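Archaeosine synthase (Pyrobaculum calidifontis, PDB 5K0P) converts preQ0-modified tRNA into archaeosine-tRNA, using free ammonium to turn the nitrile of the base into a formamidine in the last step of archaeosine biosynthesis. Local coordinates at residues A[18-23]-A[56-62]; A[66-70]-A[97-101]. All coordinates share one frame. Where two conformers were deposited one is given. Numbering follows the deposited sequence.

Contact 1 (A[18-23]-A[56-62]); sequences ESVCPI and RGREILH
How a loop can borrow the end of a strand is illustrated where residues 58-61, extended but in no strand of their own, run parallel to the end of strand 10-20; Leu61 N-caps the helix that begins at His62. A single parallel bridge pairs Val20 with Glu59 (CA-CA 4.5 Å): Val20 N donates to Arg58 O (2.7 Å), and Ile60 N to Val20 O (3.2 Å), which also receives a CA-H...O contact from Glu59 CA at 3.2 Å. Gly57, with a positive phi of 74°, turns the loop, its C 3.5 Å from Val20 CG2.

Ser19 (chi1 p) has its hydroxyl satisfied twice. OG accepts from His62 NE2 at 2.8 Å and donates to water 3 at 2.5 Å, which donates to Ile60 O at 2.7 Å; His62 ND1 is hydrogen-bonded to Ser88 OG. Water 1 accepts from Gly57 N (3.0 Å) and donates to Glu18 OE1 (2.9 Å). Glu18 OE2 makes a long salt bridge to Arg56 NH1 (3.7 Å), with water 2 hydrogen-bonded to both, but the stronger partner of this carboxylate is Lys49 of a second subunit. Water 4 joins Pro22 O (2.5 Å) to Glu59 OE1 (2.8 Å), while Glu59 OE2 faces Lys25.

Past the bridge, Leu61 CD2 packs on Pro22 CD (4.0 Å) and Ile23 CD1 (3.8 Å). Cys21 points away from the loop, its SG covalently linked to a thiocyanate ion. Cys21, the thioimide-forming nucleophile, and the substrate-binding His62 both lie just past the bridge, each on its own segment, in a T-fold active site formed between adjacent subunits.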
loop_
_atom_site.group_PDB
_atom_site.type_symbol
_atom_site.label_atom_id
_atom_site.label_comp_id
_atom_site.label_asym_id
_atom_site.label_seq_id
_atom_site.Cartn_x
_atom_site.Cartn_y
_atom_site.Cartn_z
ATOM N N GLU A 18 -5.406 -21.773 14.306
ATOM C CA GLU A 18 -6.793 -22.056 14.192
ATOM C C GLU A 18 -7.330 -22.786 15.420
ATOM O O GLU A 18 -6.570 -23.446 16.137
ATOM C CB GLU A 18 -7.143 -22.789 12.866
ATOM C CG GLU A 18 -6.730 -24.190 12.808
ATOM C CD GLU A 18 -7.176 -24.917 11.534
ATOM O OE1 GLU A 18 -7.715 -26.068 11.672
ATOM O OE2 GLU A 18 -6.928 -24.375 10.426
ATOM N N SER A 19 -8.614 -22.611 15.668
ATOM C CA SER A 19 -9.303 -23.330 16.731
ATOM C C SER A 19 -10.637 -23.756 16.130
ATOM O O SER A 19 -10.852 -23.631 14.909
ATOM C CB SER A 19 -9.471 -22.417 17.923
ATOM O OG SER A 19 -10.157 -21.201 17.615
ATOM N N VAL A 20 -11.549 -24.244 16.954
ATOM C CA VAL A 20 -12.892 -24.565 16.538
ATOM C C VAL A 20 -13.886 -23.658 17.324
ATOM O O VAL A 20 -13.829 -23.544 18.554
ATOM C CB VAL A 20 -13.189 -26.087 16.714
ATOM C CG1 VAL A 20 -14.615 -26.367 16.246
ATOM C CG2 VAL A 20 -12.164 -26.950 15.989
ATOM N N CYS A 21 -14.754 -22.964 16.587
ATOM C CA CYS A 21 -15.720 -22.058 17.173
ATOM C C CYS A 21 -16.792 -22.909 17.917
ATOM O O CYS A 21 -17.425 -23.779 17.275
ATOM C CB CYS A 21 -16.381 -21.219 16.082
ATOM S SG CYS A 21 -17.801 -20.265 16.635
ATOM N N PRO A 22 -16.954 -22.692 19.249
ATOM C CA PRO A 22 -17.909 -23.552 19.989
ATOM C C PRO A 22 -19.299 -23.376 19.547
ATOM O O PRO A 22 -20.056 -24.325 19.626
ATOM C CB PRO A 22 -17.822 -23.073 21.423
ATOM C CG PRO A 22 -16.460 -22.522 21.542
ATOM C CD PRO A 22 -16.111 -21.925 20.189
ATOM N N ILE A 23 -19.673 -22.186 19.089
ATOM C CA ILE A 23 -21.055 -21.952 18.726
ATOM C C ILE A 23 -21.415 -22.670 17.416
ATOM O O ILE A 23 -22.422 -23.354 17.359
ATOM C CB ILE A 23 -21.372 -20.447 18.666
ATOM C CG1 ILE A 23 -21.480 -19.870 20.094
ATOM C CG2 ILE A 23 -22.678 -20.225 17.905
ATOM C CD1 ILE A 23 -20.178 -19.371 20.705
ATOM N N ARG A 56 -5.563 -26.355 17.512
ATOM C CA ARG A 56 -6.151 -26.934 16.310
ATOM C C ARG A 56 -7.098 -28.029 16.808
ATOM O O ARG A 56 -6.767 -28.793 17.679
ATOM C CB ARG A 56 -5.107 -27.580 15.412
ATOM C CG ARG A 56 -4.165 -26.623 14.653
ATOM C CD ARG A 56 -3.042 -27.362 13.932
ATOM N NE ARG A 56 -3.545 -27.921 12.696
ATOM C CZ ARG A 56 -3.929 -27.247 11.637
ATOM N NH1 ARG A 56 -3.793 -25.933 11.590
ATOM N NH2 ARG A 56 -4.410 -27.905 10.559
ATOM N N GLY A 57 -8.284 -28.028 16.293
ATOM C CA GLY A 57 -9.304 -28.959 16.730
ATOM C C GLY A 57 -9.936 -28.721 18.070
ATOM O O GLY A 57 -10.814 -29.472 18.395
ATOM N N ARG A 58 -9.537 -27.675 18.799
ATOM C CA ARG A 58 -10.055 -27.452 20.145
ATOM C C ARG A 58 -11.136 -26.367 20.079
ATOM O O ARG A 58 -11.001 -25.321 19.424
ATOM C CB ARG A 58 -8.907 -27.062 21.066
ATOM C CG ARG A 58 -9.329 -26.794 22.525
ATOM C CD ARG A 58 -8.133 -26.516 23.494
ATOM N NE ARG A 58 -8.579 -25.822 24.716
ATOM C CZ ARG A 58 -7.805 -25.342 25.690
ATOM N NH1 ARG A 58 -6.491 -25.393 25.616
ATOM N NH2 ARG A 58 -8.362 -24.757 26.759
ATOM N N GLU A 59 -12.229 -26.631 20.743
ATOM C CA GLU A 59 -13.347 -25.690 20.830
ATOM C C GLU A 59 -13.025 -24.729 21.929
ATOM O O GLU A 59 -12.931 -25.095 23.092
ATOM C CB GLU A 59 -14.716 -26.395 21.156
ATOM C CG GLU A 59 -15.267 -27.178 19.952
ATOM C CD GLU A 59 -16.695 -27.689 20.090
ATOM O OE1 GLU A 59 -17.464 -27.226 21.006
ATOM O OE2 GLU A 59 -17.029 -28.582 19.223
ATOM N N ILE A 60 -12.871 -23.483 21.563
ATOM C CA ILE A 60 -12.467 -22.484 22.532
ATOM C C ILE A 60 -12.753 -21.136 21.954
ATOM O O ILE A 60 -12.426 -20.925 20.801
ATOM C CB ILE A 60 -10.969 -22.607 22.884
ATOM C CG1 ILE A 60 -10.589 -21.578 23.980
ATOM C CG2 ILE A 60 -10.017 -22.516 21.669
ATOM C CD1 ILE A 60 -9.192 -21.830 24.509
ATOM N N LEU A 61 -13.373 -20.243 22.710
ATOM C CA LEU A 61 -13.604 -18.864 22.198
ATOM C C LEU A 61 -12.266 -18.094 22.076
ATOM O O LEU A 61 -11.352 -18.327 22.892
ATOM C CB LEU A 61 -14.480 -18.071 23.168
ATOM C CG LEU A 61 -15.854 -18.626 23.335
ATOM C CD1 LEU A 61 -16.477 -17.934 24.525
ATOM C CD2 LEU A 61 -16.701 -18.471 22.074
ATOM N N HIS A 62 -12.117 -17.226 21.062
ATOM C CA HIS A 62 -10.853 -16.457 20.984
ATOM C C HIS A 62 -10.549 -15.576 22.220
ATOM O O HIS A 62 -9.366 -15.385 22.579
ATOM C CB HIS A 62 -10.664 -15.726 19.630
ATOM C CG HIS A 62 -10.505 -16.679 18.463
ATOM N ND1 HIS A 62 -10.628 -16.300 17.138
ATOM C CD2 HIS A 62 -10.267 -18.022 18.449
ATOM C CE1 HIS A 62 -10.449 -17.356 16.358
ATOM N NE2 HIS A 62 -10.245 -18.422 17.137
HETATM O O HOH W 1 -9.264 -26.260 14.106
HETATM O O HOH W 2 -4.559 -25.051 8.862
HETATM O O HOH W 3 -12.531 -20.830 18.133
HETATM O O HOH W 4 -20.200 -26.638 20.589
#

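Contact 2 (A[66-70]-A[97-101]); sequences AVDLL and VVAES
Residues 66-70 form a regular alpha-helical turn, closed by Leu70 N to Ala66 O at 3.0 Å, and residues 97-101 a beta strand. The two axes come within 7.8 Å and run in nearly the same direction, with a signed crossing angle of -30°; the backbones are nearest at Val67 and Ala99, whose CA atoms lie 5.6 Å apart. Strand 93-102 pairs antiparallel with strand 81-90, and the helix runs along one face of this sheet.

Along that face the CA-to-CB bonds of Val97, Ala99 and Ser101 point at the helix, while those of Val98 and Glu100 point away. Small residues permit the close approach: Ala66 CB touches Val97 CG1 at 3.9 Å and Ala99 CB at 4.4 Å, and Val67 CG2 (chi1 t) reaches Ala99 CB at 4.0 Å. One turn later Leu70, with chi1 t and chi2 at 124°, between the usual wells, extends CD1 over the strand backbone, 4.0 Å from Ala99 CB, 3.6 Å from Ala99 O and 3.6 Å from Glu100 C; its CD2 lies 4.1 Å from Ser101 CB. The contact is therefore apolar packing, and the polar end of Ser101 is met by Lys74 further along the helix.

The strand is outermost within its own chain, yet Val98 pairs with an antiparallel strand of a third subunit, so the sheet continues across the interface. Two helices, here 45-53 and 62-77, set against a four-stranded antiparallel sheet that continues into neighbouring subunits make up the tunnel-fold unit.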
loop_
_atom_site.group_PDB
_atom_site.type_symbol
_atom_site.label_atom_id
_atom_site.label_comp_id
_atom_site.label_asym_id
_atom_site.label_seq_id
_atom_site.Cartn_x
_atom_site.Cartn_y
_atom_site.Cartn_z
ATOM N N ALA A 66 -6.862 -16.130 23.858
ATOM C CA ALA A 66 -5.811 -15.118 24.133
ATOM C C ALA A 66 -5.264 -15.210 25.557
ATOM O O ALA A 66 -4.009 -15.179 25.796
ATOM C CB ALA A 66 -6.337 -13.666 23.865
ATOM N N VAL A 67 -6.199 -15.387 26.490
ATOM C CA VAL A 67 -5.866 -15.504 27.911
ATOM C C VAL A 67 -5.124 -16.832 28.217
ATOM O O VAL A 67 -4.132 -16.851 28.919
ATOM C CB VAL A 67 -7.100 -15.321 28.787
ATOM C CG1 VAL A 67 -6.726 -15.506 30.208
ATOM C CG2 VAL A 67 -7.693 -13.944 28.564
ATOM N N ASP A 68 -5.569 -17.913 27.608
ATOM C CA ASP A 68 -4.933 -19.211 27.796
ATOM C C ASP A 68 -3.481 -19.197 27.285
ATOM O O ASP A 68 -2.587 -19.700 27.948
ATOM C CB ASP A 68 -5.733 -20.316 27.103
ATOM C CG ASP A 68 -5.265 -21.661 27.487
ATOM O OD1 ASP A 68 -5.379 -22.008 28.671
ATOM O OD2 ASP A 68 -4.739 -22.343 26.633
ATOM N N LEU A 69 -3.269 -18.607 26.120
ATOM C CA LEU A 69 -1.952 -18.540 25.518
ATOM C C LEU A 69 -1.050 -17.630 26.385
ATOM O O LEU A 69 0.097 -17.935 26.565
ATOM C CB LEU A 69 -2.046 -18.058 24.036
ATOM C CG LEU A 69 -0.709 -17.946 23.239
ATOM C CD1 LEU A 69 0.031 -19.279 23.243
ATOM C CD2 LEU A 69 -0.929 -17.508 21.777
ATOM N N LEU A 70 -1.569 -16.544 26.927
ATOM C CA LEU A 70 -0.807 -15.711 27.920
ATOM C C LEU A 70 -0.298 -16.485 29.075
ATOM O O LEU A 70 0.906 -16.343 29.495
ATOM C CB LEU A 70 -1.670 -14.566 28.412
ATOM C CG LEU A 70 -0.912 -13.606 29.322
ATOM C CD1 LEU A 70 -0.953 -12.182 28.839
ATOM C CD2 LEU A 70 -1.512 -13.653 30.693
ATOM N N VAL A 97 -8.664 -9.413 20.283
ATOM C CA VAL A 97 -8.728 -9.619 21.679
ATOM C C VAL A 97 -7.356 -9.579 22.216
ATOM O O VAL A 97 -6.502 -10.335 21.772
ATOM C CB VAL A 97 -9.362 -11.030 22.011
ATOM C CG1 VAL A 97 -9.342 -11.167 23.503
ATOM C CG2 VAL A 97 -10.789 -11.119 21.541
ATOM N N VAL A 98 -7.143 -8.793 23.279
ATOM C CA VAL A 98 -5.815 -8.615 23.843
ATOM C C VAL A 98 -5.855 -9.147 25.297
ATOM O O VAL A 98 -6.814 -8.832 26.072
ATOM C CB VAL A 98 -5.412 -7.101 23.830
ATOM C CG1 VAL A 98 -4.066 -6.858 24.445
ATOM C CG2 VAL A 98 -5.527 -6.466 22.433
ATOM N N ALA A 99 -4.798 -9.850 25.681
ATOM C CA ALA A 99 -4.543 -10.127 27.085
ATOM C C ALA A 99 -3.154 -9.662 27.407
ATOM O O ALA A 99 -2.251 -9.763 26.585
ATOM C CB ALA A 99 -4.672 -11.615 27.374
ATOM N N GLU A 100 -2.987 -9.142 28.619
ATOM C CA GLU A 100 -1.742 -8.497 29.036
ATOM C C GLU A 100 -1.404 -8.946 30.401
ATOM O O GLU A 100 -2.274 -9.272 31.201
ATOM C CB GLU A 100 -1.949 -7.026 29.190
ATOM C CG GLU A 100 -2.045 -6.317 27.883
ATOM C CD GLU A 100 -1.875 -4.824 27.993
ATOM O OE1 GLU A 100 -0.781 -4.405 28.343
ATOM O OE2 GLU A 100 -2.822 -4.076 27.672
ATOM N N SER A 101 -0.146 -8.871 30.726
ATOM C CA SER A 101 0.263 -8.989 32.117
ATOM C C SER A 101 1.614 -8.302 32.306
ATOM O O SER A 101 2.554 -8.631 31.565
ATOM C CB SER A 101 0.399 -10.446 32.488
ATOM O OG SER A 101 0.793 -10.535 33.831
#

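Overall arrangement
From the N terminus, strand 10-20 leads into contact 1, which closes a loop holding strand 27-37 and helix 45-53 by bringing residues 56-62 back to the strand's end. Those residues run directly into helix 62-77, and contact 2 then closes the next loop, through strand 81-90 to strand 93-102. The loops are thus in series, neither nested nor crossed. The centres of the two contacts are about 16 Å apart, yet the contacts touch through a weak ion pair, Arg58 NH1 to Asp68 OD2 at 3.7 Å. Between them, the opposite outermost strands of one sheet are tied to helix 62-77 and the loop before it, uniting the beta-beta-alpha-alpha-beta-beta order of the T-fold.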